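Local structure of glutamate receptor 1 (Adineta vaga, 4IO2) at residues F98-I102 with L221-L226; Y166-L170 with Y192-T196. The protein binds glutamate in the two-lobed ligand-binding domain described here, and as a whole receptor probably works as a ligand-gated ion channel. The contacts are given in a common frame with arbitrary orientation. Where two conformers were deposited one is given. Numbering follows the deposited sequence.

Interaction 1 (F98-I102 with L221-L226); sequences FSNSI and LDVNIL
A loop-to-helix contact, largely buried, joins the connection between strands 97-98 and 103-112 to helix 218-230 in the first lobe of the ligand-binding domain. F98 is in beta conformation (phi/psi -129/144), S99 to S101 are polyproline-II-like (phi -65° to -55°, psi 139° to 169°), and the backbone turns at I102 (-92/-17). The closest CA pairs are N100 with D222, 5.7 Å, and I102 with I225, 7.0 Å, so D222 and I225, three residues apart, lie opposite N100 and I102. D222, chi1 -81°, swings its carboxylate to the loop backbone: N100 N donates to D222 OD1 at 3.0 Å and 161°, and S99 CA lies 3.3 Å from the same OD1. Water 1 extends the bridge, donating to F98 O at 2.9 Å and to D222 OD2 at 2.8 Å. In ionotropic glutamate receptor ligand-binding domain dimers the first lobes of two subunits pack back to back; consistent with this, D222 OD2 forms a salt bridge with R93 of the second subunit, while N100 and L226 pack on its V88 and T89. Beside the carboxylate, I225 (m, t) supplies most of the helix's apolar surface. I225 CD1 is 3.3 Å from S99 OG, and I225 CG2 meets I102 CG2 at 4.1 Å. S99 (p) donates OG to N100 O at 2.8 Å. I102 packs on F207, which lines the glutamate pocket.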
ATOM      1  N   PHE A  98      -1.397  -2.008  12.795  1.00 12.77           N
ATOM      2  CA  PHE A  98      -0.438  -2.438  11.802  1.00 12.52           C
ATOM      3  C   PHE A  98       0.500  -1.302  11.488  1.00 12.72           C
ATOM      4  O   PHE A  98       0.097  -0.145  11.411  1.00 15.32           O
ATOM      5  CB  PHE A  98      -1.142  -2.883  10.525  1.00 12.92           C
ATOM      6  CG  PHE A  98      -1.934  -4.150  10.654  1.00 12.17           C
ATOM      7  CD1 PHE A  98      -3.272  -4.121  10.997  1.00 13.74           C
ATOM      8  CD2 PHE A  98      -1.351  -5.369  10.369  1.00 12.43           C
ATOM      9  CE1 PHE A  98      -4.012  -5.280  11.035  1.00 14.81           C
ATOM     10  CE2 PHE A  98      -2.078  -6.514  10.392  1.00 13.66           C
ATOM     11  CZ  PHE A  98      -3.400  -6.488  10.752  1.00 14.23           C
ATOM     12  N   SER A  99       1.746  -1.643  11.244  1.00 12.22           N
ATOM     13  CA  SER A  99       2.717  -0.705  10.724  1.00 12.20           C
ATOM     14  C   SER A  99       2.350  -0.254   9.321  1.00 13.39           C
ATOM     15  O   SER A  99       1.507  -0.824   8.659  1.00 14.97           O
ATOM     16  CB  SER A  99       4.104  -1.357  10.676  1.00 12.37           C
ATOM     17  OG  SER A  99       4.239  -2.280   9.600  1.00 12.40           O
ATOM     18  N   ASN A 100       3.041   0.767   8.841  0.67 15.10           N
ATOM     19  CA  ASN A 100       2.976   1.104   7.435  0.67 17.01           C
ATOM     20  C   ASN A 100       3.351  -0.148   6.668  0.67 16.39           C
ATOM     21  O   ASN A 100       4.122  -1.000   7.135  0.67 16.23           O
ATOM     22  CB  ASN A 100       3.921   2.270   7.122  0.67 20.28           C
ATOM     23  CG  ASN A 100       3.468   3.541   7.763  0.67 25.39           C
ATOM     24  OD1 ASN A 100       4.132   4.080   8.631  0.67 27.35           O
ATOM     25  ND2 ASN A 100       2.304   4.027   7.352  0.67 31.51           N
ATOM     26  N   SER A 101       2.791  -0.272   5.475  1.00 17.12           N
ATOM     27  CA  SER A 101       2.910  -1.489   4.693  0.58 17.55           C
ATOM     28  C   SER A 101       4.354  -1.831   4.341  1.00 15.82           C
ATOM     29  O   SER A 101       5.145  -0.925   3.982  1.00 18.89           O
ATOM     30  CB  SER A 101       2.119  -1.305   3.394  0.58 19.16           C
ATOM     31  OG  SER A 101       2.485  -2.234   2.365  0.58 20.58           O
ATOM     32  N   ILE A 102       4.681  -3.125   4.426  1.00 14.68           N
ATOM     33  CA  ILE A 102       5.943  -3.659   3.928  1.00 15.66           C
ATOM     34  C   ILE A 102       5.865  -4.149   2.480  1.00 17.01           C
ATOM     35  O   ILE A 102       6.911  -4.316   1.840  1.00 20.58           O
ATOM     36  CB  ILE A 102       6.522  -4.762   4.850  1.00 16.18           C
ATOM     37  CG1 ILE A 102       5.594  -5.976   4.947  1.00 17.43           C
ATOM     38  CG2 ILE A 102       6.808  -4.151   6.269  1.00 17.99           C
ATOM     39  CD1 ILE A 102       6.292  -7.136   5.729  1.00 20.71           C
ATOM     40  N   LEU A 221       9.036   2.483  14.514  1.00 13.86           N
ATOM     41  CA  LEU A 221       8.977   1.377  13.571  1.00 12.44           C
ATOM     42  C   LEU A 221       8.557   1.918  12.197  1.00 12.62           C
ATOM     43  O   LEU A 221       9.152   1.557  11.168  1.00 12.27           O
ATOM     44  CB  LEU A 221       8.050   0.269  14.050  1.00 11.87           C
ATOM     45  CG  LEU A 221       7.868  -0.909  13.096  1.00 12.71           C
ATOM     46  CD1 LEU A 221       9.215  -1.602  12.817  1.00 14.32           C
ATOM     47  CD2 LEU A 221       6.855  -1.866  13.639  1.00 14.33           C
ATOM     48  N   ASP A 222       7.512   2.734  12.152  1.00 12.60           N
ATOM     49  CA  ASP A 222       6.996   3.240  10.873  1.00 12.57           C
ATOM     50  C   ASP A 222       8.043   4.047  10.102  1.00 11.39           C
ATOM     51  O   ASP A 222       8.211   3.879   8.895  1.00 11.70           O
ATOM     52  CB  ASP A 222       5.717   4.090  11.086  1.00 14.01           C
ATOM     53  CG  ASP A 222       4.453   3.258  11.255  1.00 16.08           C
ATOM     54  OD1 ASP A 222       4.483   2.005  11.103  1.00 15.48           O
ATOM     55  OD2 ASP A 222       3.418   3.892  11.589  1.00 18.80           O
ATOM     56  N   VAL A 223       8.715   4.976  10.773  1.00 11.53           N
ATOM     57  CA  VAL A 223       9.734   5.777  10.109  1.00 11.98           C
ATOM     58  C   VAL A 223      10.821   4.878   9.499  1.00 11.67           C
ATOM     59  O   VAL A 223      11.291   5.127   8.386  1.00 12.59           O
ATOM     60  CB  VAL A 223      10.340   6.802  11.098  1.00 13.35           C
ATOM     61  CG1 VAL A 223      11.622   7.444  10.569  1.00 16.84           C
ATOM     62  CG2 VAL A 223       9.293   7.874  11.436  1.00 14.70           C
ATOM     63  N   ASN A 224      11.228   3.848  10.227  1.00 11.49           N
ATOM     64  CA  ASN A 224      12.230   2.967   9.729  1.00 11.33           C
ATOM     65  C   ASN A 224      11.759   2.087   8.570  1.00 11.37           C
ATOM     66  O   ASN A 224      12.526   1.843   7.635  1.00 12.32           O
ATOM     67  CB  ASN A 224      12.820   2.143  10.873  1.00 14.35           C
ATOM     68  CG  ASN A 224      13.861   2.888  11.621  1.00 16.14           C
ATOM     69  OD1 ASN A 224      15.020   2.918  11.213  1.00 21.02           O
ATOM     70  ND2 ASN A 224      13.468   3.538  12.707  1.00 16.97           N
ATOM     71  N   ILE A 225      10.536   1.570   8.615  1.00 10.94           N
ATOM     72  CA  ILE A 225      10.013   0.855   7.459  1.00 10.77           C
ATOM     73  C   ILE A 225       9.989   1.740   6.224  1.00 11.36           C
ATOM     74  O   ILE A 225      10.407   1.308   5.145  1.00 11.25           O
ATOM     75  CB  ILE A 225       8.585   0.300   7.737  1.00 12.21           C
ATOM     76  CG1 ILE A 225       8.645  -0.769   8.792  1.00 13.59           C
ATOM     77  CG2 ILE A 225       7.920  -0.198   6.435  1.00 14.22           C
ATOM     78  CD1 ILE A 225       7.275  -1.068   9.334  1.00 16.22           C
ATOM     79  N   LEU A 226       9.533   2.971   6.371  1.00 10.28           N
ATOM     80  CA  LEU A 226       9.421   3.889   5.222  1.00 10.41           C
ATOM     81  C   LEU A 226      10.811   4.228   4.683  1.00 12.20           C
ATOM     82  O   LEU A 226      10.992   4.371   3.505  1.00 12.25           O
ATOM     83  CB  LEU A 226       8.667   5.127   5.662  1.00 10.83           C
ATOM     84  CG  LEU A 226       7.171   4.866   5.872  1.00 11.66           C
ATOM     85  CD1 LEU A 226       6.520   5.997   6.688  1.00 11.99           C
ATOM     86  CD2 LEU A 226       6.481   4.692   4.531  1.00 15.70           C
TER
HETATM   87  O   HOH W   1       0.975   2.662  11.264  1.00 27.47           O

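Interaction 2 (Y166-L170 with Y192-T196); sequences YDSLL and YCNLT
Three side chains, L195, Y192 and L170, bury the most surface where the end of helix 162-170 meets the turn leading into strand 195-198. L195 (m, t) directs its CA-to-CB bond toward the helix, and its CA is 8.0 Å from that of L170, the nearest CA pair. L195 CD2 touches L170 CD2 at 3.7 Å and L169 CB at 4.1 Å, while L195 CD1 lies 3.9 Å from Y166 CD1. Y192 (chi1 -70°, chi2 -85°) begins a type I beta turn that closes with L195 N donating to Y192 O at 3.2 Å, which brings both side chains to bear on one helical face. The two tyrosine rings meet obliquely, centroids 4.5 Å apart and planes at 33°, with Y166 CD2 3.4 Å from Y192 CE2. A CH-pi contact places Y166 CB 4.1 Å from the centroid of the Y192 ring, over its face. L170 (m, t) reaches across with CD1 4.0 Å from Y192 CD1. In the helix, L170 N donates to Y166 O at 2.9 Å. Y192 OH is hydrogen-bonded to NE2 of Q163, one turn before Y166 on helix 162-170, and C193 in the turn carries the disulfide to C247, near the chain's C-terminus. This is the second lobe of the bilobed periplasmic-binding-protein fold. With no hydrogen bond directly between the segments, aromatic and aliphatic packing holds this helix against the turn.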
ATOM      1  N   TYR A 166      -2.510 -27.747  -1.425  1.00 20.89           N
ATOM      2  CA  TYR A 166      -1.813 -28.339  -2.577  1.00 20.90           C
ATOM      3  C   TYR A 166      -2.284 -29.775  -2.800  1.00 21.25           C
ATOM      4  O   TYR A 166      -2.631 -30.175  -3.924  1.00 22.61           O
ATOM      5  CB  TYR A 166      -0.282 -28.320  -2.384  1.00 19.96           C
ATOM      6  CG  TYR A 166       0.323 -26.979  -2.031  1.00 18.43           C
ATOM      7  CD1 TYR A 166      -0.077 -25.808  -2.672  1.00 16.41           C
ATOM      8  CD2 TYR A 166       1.264 -26.872  -1.026  1.00 18.13           C
ATOM      9  CE1 TYR A 166       0.491 -24.597  -2.356  1.00 16.77           C
ATOM     10  CE2 TYR A 166       1.840 -25.654  -0.700  1.00 18.88           C
ATOM     11  CZ  TYR A 166       1.437 -24.519  -1.348  1.00 15.76           C
ATOM     12  OH  TYR A 166       1.987 -23.308  -0.999  1.00 17.65           O
ATOM     13  N   ASP A 167      -2.322 -30.548  -1.726  1.00 25.26           N
ATOM     14  CA  ASP A 167      -2.692 -31.966  -1.836  1.00 25.63           C
ATOM     15  C   ASP A 167      -4.136 -32.153  -2.321  1.00 24.79           C
ATOM     16  O   ASP A 167      -4.429 -33.071  -3.100  1.00 26.29           O
ATOM     17  CB  ASP A 167      -2.507 -32.656  -0.496  1.00 28.99           C
ATOM     18  CG  ASP A 167      -1.044 -32.747  -0.081  1.00 34.15           C
ATOM     19  OD1 ASP A 167      -0.169 -32.465  -0.905  1.00 36.51           O
ATOM     20  OD2 ASP A 167      -0.764 -33.094   1.080  1.00 36.01           O
ATOM     21  N   SER A 168      -5.044 -31.291  -1.900  1.00 26.49           N
ATOM     22  CA  SER A 168      -6.438 -31.438  -2.285  1.00 25.20           C
ATOM     23  C   SER A 168      -6.656 -31.088  -3.761  1.00 25.00           C
ATOM     24  O   SER A 168      -7.481 -31.686  -4.428  1.00 25.25           O
ATOM     25  CB  SER A 168      -7.325 -30.564  -1.404  1.00 25.97           C
ATOM     26  OG  SER A 168      -7.261 -31.001  -0.068  1.00 25.41           O
ATOM     27  N   LEU A 169      -5.925 -30.092  -4.253  1.00 21.19           N
ATOM     28  CA  LEU A 169      -5.935 -29.811  -5.669  1.00 22.94           C
ATOM     29  C   LEU A 169      -5.359 -30.987  -6.447  1.00 23.33           C
ATOM     30  O   LEU A 169      -5.980 -31.460  -7.393  1.00 26.29           O
ATOM     31  CB  LEU A 169      -5.108 -28.562  -5.941  1.00 22.39           C
ATOM     32  CG  LEU A 169      -5.857 -27.264  -5.635  1.00 20.50           C
ATOM     33  CD1 LEU A 169      -4.856 -26.108  -5.612  1.00 22.62           C
ATOM     34  CD2 LEU A 169      -6.982 -27.029  -6.638  1.00 24.29           C
ATOM     35  N   LEU A 170      -4.205 -31.476  -6.043  1.00 25.09           N
ATOM     36  CA  LEU A 170      -3.564 -32.537  -6.830  1.00 26.09           C
ATOM     37  C   LEU A 170      -4.371 -33.824  -6.775  1.00 28.92           C
ATOM     38  O   LEU A 170      -4.246 -34.647  -7.684  1.00 33.06           O
ATOM     39  CB  LEU A 170      -2.155 -32.769  -6.322  1.00 27.92           C
ATOM     40  CG  LEU A 170      -1.195 -31.625  -6.612  1.00 28.92           C
ATOM     41  CD1 LEU A 170       0.097 -31.890  -5.885  1.00 32.57           C
ATOM     42  CD2 LEU A 170      -0.906 -31.433  -8.107  1.00 30.77           C
ATOM     43  N   TYR A 192       5.666 -26.617  -7.032  1.00 17.85           N
ATOM     44  CA  TYR A 192       4.545 -27.350  -7.621  1.00 19.83           C
ATOM     45  C   TYR A 192       4.329 -26.954  -9.064  1.00 20.86           C
ATOM     46  O   TYR A 192       3.467 -26.126  -9.369  1.00 22.39           O
ATOM     47  CB  TYR A 192       3.267 -27.131  -6.811  1.00 22.74           C
ATOM     48  CG  TYR A 192       3.314 -27.808  -5.479  1.00 26.46           C
ATOM     49  CD1 TYR A 192       2.958 -29.122  -5.342  1.00 31.51           C
ATOM     50  CD2 TYR A 192       3.716 -27.127  -4.350  1.00 29.34           C
ATOM     51  CE1 TYR A 192       3.003 -29.739  -4.118  1.00 35.78           C
ATOM     52  CE2 TYR A 192       3.759 -27.741  -3.126  1.00 31.90           C
ATOM     53  CZ  TYR A 192       3.424 -29.046  -3.027  1.00 36.21           C
ATOM     54  OH  TYR A 192       3.478 -29.667  -1.813  1.00 45.77           O
ATOM     55  N   CYS A 193       5.117 -27.577  -9.942  1.00 24.28           N
ATOM     56  CA  CYS A 193       5.175 -27.189 -11.328  1.00 25.39           C
ATOM     57  C   CYS A 193       3.889 -27.544 -12.088  1.00 23.99           C
ATOM     58  O   CYS A 193       3.670 -27.029 -13.180  1.00 29.62           O
ATOM     59  CB  CYS A 193       6.405 -27.837 -11.981  1.00 25.26           C
ATOM     60  SG  CYS A 193       7.999 -27.393 -11.171  1.00 27.42           S
ATOM     61  N   ASN A 194       3.042 -28.397 -11.511  1.00 22.78           N
ATOM     62  CA  ASN A 194       1.783 -28.785 -12.145  1.00 22.96           C
ATOM     63  C   ASN A 194       0.547 -28.087 -11.572  1.00 22.86           C
ATOM     64  O   ASN A 194      -0.609 -28.441 -11.854  1.00 23.79           O
ATOM     65  CB  ASN A 194       1.595 -30.310 -12.073  1.00 29.37           C
ATOM     66  CG  ASN A 194       2.696 -31.067 -12.785  1.00 39.33           C
ATOM     67  OD1 ASN A 194       3.172 -30.660 -13.862  1.00 41.02           O
ATOM     68  ND2 ASN A 194       3.092 -32.198 -12.199  1.00 42.71           N
ATOM     69  N   LEU A 195       0.793 -27.095 -10.735  1.00 18.46           N
ATOM     70  CA  LEU A 195      -0.257 -26.180 -10.287  1.00 18.56           C
ATOM     71  C   LEU A 195      -0.003 -24.864 -11.006  1.00 19.66           C
ATOM     72  O   LEU A 195       1.119 -24.615 -11.425  1.00 20.78           O
ATOM     73  CB  LEU A 195      -0.212 -25.969  -8.751  1.00 17.38           C
ATOM     74  CG  LEU A 195      -0.514 -27.208  -7.924  1.00 19.65           C
ATOM     75  CD1 LEU A 195      -0.513 -26.893  -6.440  1.00 19.56           C
ATOM     76  CD2 LEU A 195      -1.846 -27.861  -8.277  1.00 22.47           C
ATOM     77  N   THR A 196      -1.021 -24.015 -11.112  1.00 18.06           N
ATOM     78  CA  THR A 196      -0.917 -22.743 -11.828  1.00 19.63           C
ATOM     79  C   THR A 196      -1.928 -21.713 -11.296  1.00 17.06           C
ATOM     80  O   THR A 196      -2.781 -22.039 -10.462  1.00 18.02           O
ATOM     81  CB  THR A 196      -1.088 -22.946 -13.356  1.00 23.27           C
ATOM     82  OG1 THR A 196      -0.595 -21.787 -14.055  1.00 25.60           O
ATOM     83  CG2 THR A 196      -2.547 -23.240 -13.732  1.00 23.54           C
TER

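Two contacts burying almost equal areas, 306 and 307 Å², illustrate how different chemistry can serve similar packing. Their centres are 34 Å apart on opposite sides of the chain's centre, with nearest atoms about 18 Å apart; along the sequence, interaction 2 is nested inside the loop closed by interaction 1. Both are mainly buried, though L170 stays exposed in interaction 2. Interaction 1 uses charge, backbone polarity and water beside an apolar patch, and the second subunit reaches it. Interaction 2 joins its segments by apolar and aromatic packing, and no other protein chain touches it. Each has a side chain within about 10 Å of bound glutamate, I102 in one lobe and Y166 in the other.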